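Local coordinates for vacuolar protein sorting-associated protein 54 (Mus musculus, PDB 3N1E) that probably acts as a subunit of the GARP tethering complex in retrograde transport from endosomes to the trans-Golgi network, represented here by its C-terminal domain, at residues K38-Y43 / L90-Q95; A86-H91 / L134-I139. One frame throughout, in Å; residues are numbered along the deposited sequence.

Contact 1 (K38-Y43 / L90-Q95)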
loop_
_atom_site.group_PDB
_atom_site.type_symbol
_atom_site.label_atom_id
_atom_site.label_comp_id
_atom_site.label_asym_id
_atom_site.label_seq_id
_atom_site.Cartn_x
_atom_site.Cartn_y
_atom_site.Cartn_z
ATOM N N LYS A 38 -0.486 -12.158 -7.063
ATOM C CA LYS A 38 -0.686 -12.566 -8.456
ATOM C C LYS A 38 0.298 -11.871 -9.375
ATOM O O LYS A 38 0.965 -12.522 -10.187
ATOM C CB LYS A 38 -2.113 -12.248 -8.897
ATOM C CG LYS A 38 -2.406 -12.693 -10.296
ATOM C CD LYS A 38 -3.783 -12.221 -10.723
ATOM C CE LYS A 38 -3.771 -11.761 -12.174
ATOM N NZ LYS A 38 -3.162 -12.770 -13.075
ATOM N N LEU A 39 0.418 -10.553 -9.209
ATOM C CA LEU A 39 1.265 -9.756 -10.103
ATOM C C LEU A 39 2.758 -9.946 -9.847
ATOM O O LEU A 39 3.522 -10.166 -10.798
ATOM C CB LEU A 39 0.868 -8.277 -10.055
ATOM C CG LEU A 39 -0.526 -7.916 -10.594
ATOM C CD1 LEU A 39 -0.859 -6.456 -10.303
ATOM C CD2 LEU A 39 -0.611 -8.231 -12.105
ATOM N N LEU A 40 3.169 -9.872 -8.581
ATOM C CA LEU A 40 4.594 -9.913 -8.248
ATOM C C LEU A 40 5.222 -11.302 -8.414
ATOM O O LEU A 40 6.425 -11.394 -8.603
ATOM C CB LEU A 40 4.847 -9.338 -6.855
ATOM C CG LEU A 40 4.649 -7.820 -6.866
ATOM C CD1 LEU A 40 4.529 -7.262 -5.446
ATOM C CD2 LEU A 40 5.822 -7.134 -7.613
ATOM N N SER A 41 4.405 -12.356 -8.372
ATOM C CA SER A 41 4.880 -13.729 -8.600
ATOM C C SER A 41 5.370 -13.910 -10.029
ATOM O O SER A 41 6.111 -14.858 -10.314
ATOM C CB SER A 41 3.769 -14.754 -8.320
ATOM O OG SER A 41 3.431 -14.791 -6.948
ATOM N N LYS A 42 4.904 -13.027 -10.923
ATOM C CA LYS A 42 5.250 -13.038 -12.361
ATOM C C LYS A 42 6.204 -11.898 -12.759
ATOM O O LYS A 42 6.515 -11.704 -13.933
ATOM C CB LYS A 42 3.980 -12.930 -13.220
ATOM C CG LYS A 42 3.045 -14.147 -13.200
ATOM C CD LYS A 42 1.821 -13.885 -14.073
ATOM C CE LYS A 42 1.009 -15.164 -14.337
ATOM N NZ LYS A 42 -0.270 -14.884 -15.078
ATOM N N TYR A 43 6.651 -11.117 -11.788
ATOM C CA TYR A 43 7.437 -9.923 -12.107
ATOM C C TYR A 43 8.813 -10.300 -12.615
ATOM O O TYR A 43 9.493 -11.120 -12.008
ATOM C CB TYR A 43 7.556 -9.089 -10.832
ATOM C CG TYR A 43 8.441 -7.866 -10.879
ATOM C CD1 TYR A 43 8.272 -6.880 -11.849
ATOM C CD2 TYR A 43 9.429 -7.684 -9.918
ATOM C CE1 TYR A 43 9.088 -5.734 -11.854
ATOM C CE2 TYR A 43 10.249 -6.544 -9.920
ATOM C CZ TYR A 43 10.066 -5.578 -10.896
ATOM O OH TYR A 43 10.870 -4.454 -10.875
ATOM N N LEU A 90 6.152 -7.339 1.218
ATOM C CA LEU A 90 6.359 -8.775 1.502
ATOM C C LEU A 90 6.425 -9.553 0.188
ATOM O O LEU A 90 7.308 -10.412 -0.000
ATOM C CB LEU A 90 5.260 -9.307 2.465
ATOM C CG LEU A 90 5.241 -10.804 2.790
ATOM C CD1 LEU A 90 4.691 -11.024 4.218
ATOM C CD2 LEU A 90 4.410 -11.558 1.751
ATOM N N HIS A 91 5.491 -9.260 -0.727
ATOM C CA HIS A 91 5.448 -9.973 -1.991
ATOM C C HIS A 91 6.609 -9.602 -2.906
ATOM O O HIS A 91 7.137 -10.470 -3.615
ATOM C CB HIS A 91 4.091 -9.784 -2.662
ATOM C CG HIS A 91 2.986 -10.458 -1.913
ATOM N ND1 HIS A 91 2.876 -11.832 -1.845
ATOM C CD2 HIS A 91 1.962 -9.954 -1.188
ATOM C CE1 HIS A 91 1.830 -12.145 -1.097
ATOM N NE2 HIS A 91 1.254 -11.023 -0.694
ATOM N N LEU A 92 7.017 -8.324 -2.866
ATOM C CA LEU A 92 8.153 -7.890 -3.687
ATOM C C LEU A 92 9.437 -8.535 -3.149
ATOM O O LEU A 92 10.242 -9.041 -3.934
ATOM C CB LEU A 92 8.276 -6.354 -3.712
ATOM C CG LEU A 92 9.491 -5.804 -4.488
ATOM C CD1 LEU A 92 9.576 -6.298 -5.941
ATOM C CD2 LEU A 92 9.376 -4.287 -4.509
ATOM N N LYS A 93 9.626 -8.514 -1.829
ATOM C CA LYS A 93 10.798 -9.149 -1.197
ATOM C C LYS A 93 10.877 -10.634 -1.606
ATOM O O LYS A 93 11.961 -11.103 -1.965
ATOM C CB LYS A 93 10.749 -8.994 0.325
ATOM C CG LYS A 93 12.067 -9.382 1.046
ATOM C CD LYS A 93 12.125 -8.673 2.405
ATOM C CE LYS A 93 11.593 -9.548 3.508
ATOM N NZ LYS A 93 12.672 -10.348 4.164
ATOM N N LYS A 94 9.744 -11.349 -1.590
ATOM C CA LYS A 94 9.718 -12.774 -1.957
ATOM C C LYS A 94 10.220 -12.973 -3.395
ATOM O O LYS A 94 11.020 -13.882 -3.683
ATOM C CB LYS A 94 8.293 -13.325 -1.792
ATOM C CG LYS A 94 8.124 -14.804 -2.021
ATOM C CD LYS A 94 6.900 -15.314 -1.257
ATOM C CE LYS A 94 7.200 -15.308 0.239
ATOM N NZ LYS A 94 5.999 -15.499 1.124
ATOM N N GLN A 95 9.749 -12.126 -4.298
ATOM C CA GLN A 95 10.104 -12.275 -5.702
ATOM C C GLN A 95 11.559 -11.906 -5.948
ATOM O O GLN A 95 12.244 -12.562 -6.738
ATOM C CB GLN A 95 9.143 -11.486 -6.608
ATOM C CG GLN A 95 9.452 -11.644 -8.120
ATOM C CD GLN A 95 9.134 -13.054 -8.684
ATOM O OE1 GLN A 95 8.872 -14.011 -7.932
ATOM N NE2 GLN A 95 9.144 -13.174 -10.019
HETATM O O HOH W 1 7.685 -16.425 -8.612
#

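Contact 2 (A86-H91 / L134-I139)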
loop_
_atom_site.group_PDB
_atom_site.type_symbol
_atom_site.label_atom_id
_atom_site.label_comp_id
_atom_site.label_asym_id
_atom_site.label_seq_id
_atom_site.Cartn_x
_atom_site.Cartn_y
_atom_site.Cartn_z
ATOM N N ALA A 86 2.812 -2.725 3.413
ATOM C CA ALA A 86 3.480 -3.852 4.056
ATOM C C ALA A 86 3.281 -5.124 3.228
ATOM O O ALA A 86 4.204 -5.902 3.072
ATOM C CB ALA A 86 2.938 -4.047 5.463
ATOM N N SER A 87 2.065 -5.323 2.711
ATOM C CA SER A 87 1.782 -6.454 1.839
ATOM C C SER A 87 2.588 -6.397 0.538
ATOM O O SER A 87 3.156 -7.394 0.118
ATOM C CB SER A 87 0.277 -6.505 1.509
ATOM O OG SER A 87 0.021 -7.485 0.509
ATOM N N TYR A 88 2.612 -5.225 -0.099
ATOM C CA TYR A 88 3.401 -5.033 -1.290
ATOM C C TYR A 88 4.879 -5.422 -1.057
ATOM O O TYR A 88 5.466 -6.179 -1.842
ATOM C CB TYR A 88 3.267 -3.576 -1.750
ATOM C CG TYR A 88 4.258 -3.171 -2.806
ATOM C CD1 TYR A 88 5.402 -2.469 -2.459
ATOM C CD2 TYR A 88 4.054 -3.505 -4.139
ATOM C CE1 TYR A 88 6.334 -2.091 -3.445
ATOM C CE2 TYR A 88 4.960 -3.124 -5.120
ATOM C CZ TYR A 88 6.086 -2.436 -4.760
ATOM O OH TYR A 88 6.985 -2.054 -5.738
ATOM N N LYS A 89 5.462 -4.921 0.019
ATOM C CA LYS A 89 6.864 -5.177 0.328
ATOM C C LYS A 89 7.096 -6.663 0.561
ATOM O O LYS A 89 8.111 -7.184 0.130
ATOM C CB LYS A 89 7.334 -4.389 1.551
ATOM C CG LYS A 89 7.454 -2.894 1.253
ATOM C CD LYS A 89 8.126 -2.122 2.396
ATOM C CE LYS A 89 7.324 -2.194 3.657
ATOM N NZ LYS A 89 8.117 -1.519 4.744
ATOM N N LEU A 90 6.152 -7.339 1.218
ATOM C CA LEU A 90 6.359 -8.775 1.502
ATOM C C LEU A 90 6.425 -9.553 0.188
ATOM O O LEU A 90 7.308 -10.412 -0.000
ATOM C CB LEU A 90 5.260 -9.307 2.465
ATOM C CG LEU A 90 5.241 -10.804 2.790
ATOM C CD1 LEU A 90 4.691 -11.024 4.218
ATOM C CD2 LEU A 90 4.410 -11.558 1.751
ATOM N N HIS A 91 5.491 -9.260 -0.727
ATOM C CA HIS A 91 5.448 -9.973 -1.991
ATOM C C HIS A 91 6.609 -9.602 -2.906
ATOM O O HIS A 91 7.137 -10.470 -3.615
ATOM C CB HIS A 91 4.091 -9.784 -2.662
ATOM C CG HIS A 91 2.986 -10.458 -1.913
ATOM N ND1 HIS A 91 2.876 -11.832 -1.845
ATOM C CD2 HIS A 91 1.962 -9.954 -1.188
ATOM C CE1 HIS A 91 1.830 -12.145 -1.097
ATOM N NE2 HIS A 91 1.254 -11.023 -0.694
ATOM N N LEU A 134 7.466 4.677 4.417
ATOM C CA LEU A 134 7.270 3.414 3.707
ATOM C C LEU A 134 8.340 2.372 3.964
ATOM O O LEU A 134 8.125 1.174 3.717
ATOM C CB LEU A 134 7.185 3.697 2.199
ATOM C CG LEU A 134 6.057 4.656 1.785
ATOM C CD1 LEU A 134 6.163 4.865 0.258
ATOM C CD2 LEU A 134 4.661 4.112 2.185
ATOM N N ASN A 135 9.506 2.835 4.425
ATOM C CA ASN A 135 10.660 1.958 4.722
ATOM C C ASN A 135 10.906 0.963 3.609
ATOM O O ASN A 135 10.885 -0.253 3.835
ATOM C CB ASN A 135 10.447 1.224 6.050
ATOM C CG ASN A 135 11.679 0.417 6.519
ATOM O OD1 ASN A 135 11.551 -0.446 7.390
ATOM N ND2 ASN A 135 12.849 0.678 5.931
ATOM N N MET A 136 11.100 1.481 2.400
ATOM C CA MET A 136 11.236 0.598 1.262
ATOM C C MET A 136 12.534 -0.214 1.283
ATOM O O MET A 136 12.609 -1.278 0.655
ATOM C CB MET A 136 11.103 1.386 -0.026
ATOM C CG MET A 136 9.971 0.898 -0.846
ATOM S SD MET A 136 8.294 0.977 -0.123
ATOM C CE MET A 136 7.668 -0.253 -1.227
ATOM N N ALA A 137 13.540 0.280 2.010
ATOM C CA ALA A 137 14.830 -0.440 2.148
ATOM C C ALA A 137 14.674 -1.860 2.717
ATOM O O ALA A 137 15.526 -2.718 2.482
ATOM C CB ALA A 137 15.808 0.369 2.999
ATOM N N GLU A 138 13.582 -2.102 3.445
ATOM C CA GLU A 138 13.215 -3.428 3.954
ATOM C C GLU A 138 13.189 -4.534 2.885
ATOM O O GLU A 138 13.426 -5.699 3.183
ATOM C CB GLU A 138 11.867 -3.331 4.693
ATOM C CG GLU A 138 11.191 -4.651 5.032
ATOM C CD GLU A 138 10.066 -4.502 6.043
ATOM O OE1 GLU A 138 9.420 -3.431 6.087
ATOM O OE2 GLU A 138 9.846 -5.471 6.812
ATOM N N ILE A 139 12.895 -4.184 1.638
ATOM C CA ILE A 139 12.784 -5.213 0.581
ATOM C C ILE A 139 14.099 -5.930 0.266
ATOM O O ILE A 139 14.075 -6.971 -0.396
ATOM C CB ILE A 139 12.207 -4.650 -0.738
ATOM C CG1 ILE A 139 13.205 -3.709 -1.443
ATOM C CG2 ILE A 139 10.811 -4.017 -0.475
ATOM C CD1 ILE A 139 12.658 -3.118 -2.764
#

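Contact 1 (K38-Y43 / L90-Q95)
Q95 meets L40 and Y43 by holding CG anti to its own backbone N (chi1 -178°) and then bending at chi2 (70°), which places CD close to the L40 carbonyl. The setting is the C-terminal helical bundle of Vps54: helix 74-98 packs against the chain where it comes off helix 17-40 through a type I beta turn from L40 to Y43. The contact therefore joins the last part of helix 17-40 and the turn after it to helix 74-98, by apolar packing on one part and a glutamine amide on the other.

The apolar part belongs to L40, L92 and Y43. L40 CD1 lies against the helix backbone, 3.7 Å from L92 N, and also touches H91 CB at 3.8 Å. The L92 methyl CD1 is shared, lying 4.2 Å from L40 CD2 and 4.0 Å from Y43 CE2, and it approaches the tyrosine ring obliquely. Q95 CG comes to the edge of the same ring, near its plane. C53 of helix 52-68 touches both L40 and Y43, while the Y43 hydroxyl is hydrogen-bonded to D115. The imidazole of H91 is turned away from the turn, and its NE2 bonds to D33.

On the polar part, the aliphatic stem of Q95 presses close to the turn, with Q95 CG 3.1 Å from L40 O; beyond it the amide uses both of its ends. Q95 OE1 accepts a hydrogen bond from a water at 2.8 Å, and the same water donates to S41 O, so the oxygen end is linked to the turn through solvent. The nitrogen end binds directly: Q95 NE2 donates to Y43 O over 2.9 Å, nearly straight at 165°, in the carbonyl plane and on a lone pair.

Contact 2 (A86-H91 / L134-I139)
K89 runs out from helix 74-98 past I139 to end among oxygens of L134, N135 and E138. Its CB starts the path beside I139, with K89 CB 4.0 Å from I139 CG2, and the I139 side chain crosses that of K89 at about a right angle. K89 CG stays next to the same methyl, 3.9 Å from I139 CG2. CD begins to meet the carbonyl oxygens of L134 and N135. The chain bends at chi3 (-63°), which sets CE near L134 O and E138 OE1.

Here the tail that follows helix 107-124 packs against helices 74-98 and 107-124 of the helical bundle, its short 3-10 segment 136-139 set against helix 74-98. M136 also touches V116 and Y119 of helix 107-124, and the Y88 ring stacks on Y119. M136 has a second conformer, so its place beside K89 is provisional; its methyl is modelled at the edge of the Y88 ring, but so close that its exact position is doubtful.

At the tip, the ammonium group NZ donates three hydrogen bonds. The one from K89 NZ to E138 OE1, 2.7 Å, is also a salt bridge and comes to the anti side of the carboxylate. K89 NZ meets L134 O at 2.9 Å, with the donor tilted 27° from the carbonyl plane. The bond from K89 NZ to N135 O is longer, 3.2 Å, and NZ stands well above that plane. E138 N, closing the 3-10 turn, reaches N135 O from the opposite face, so this oxygen accepts from both the lysine and the backbone.

Overall arrangement
Contacts 1 and 2 use overlapping parts of helix 74-98 and share L90 and H91, with their centres 11 Å apart. The helix thus holds the end of helix 17-40 and the turn after it (38-43) by one contact and the C-terminal tail 134-139 by the other. They also touch directly: L92 CD2 lies 3.9 Å from I139 CD1, and K93 CD packs 3.3 Å from E138 O. L40 CD1 of contact 1 approaches Y88 O at 3.9 Å. Contact 1 remains clear of the bound magnesium ion, about 13 Å from the side chain of Y43. A glycerol, probably from the crystallisation liquor, lies about 4 Å from the side chain of M136.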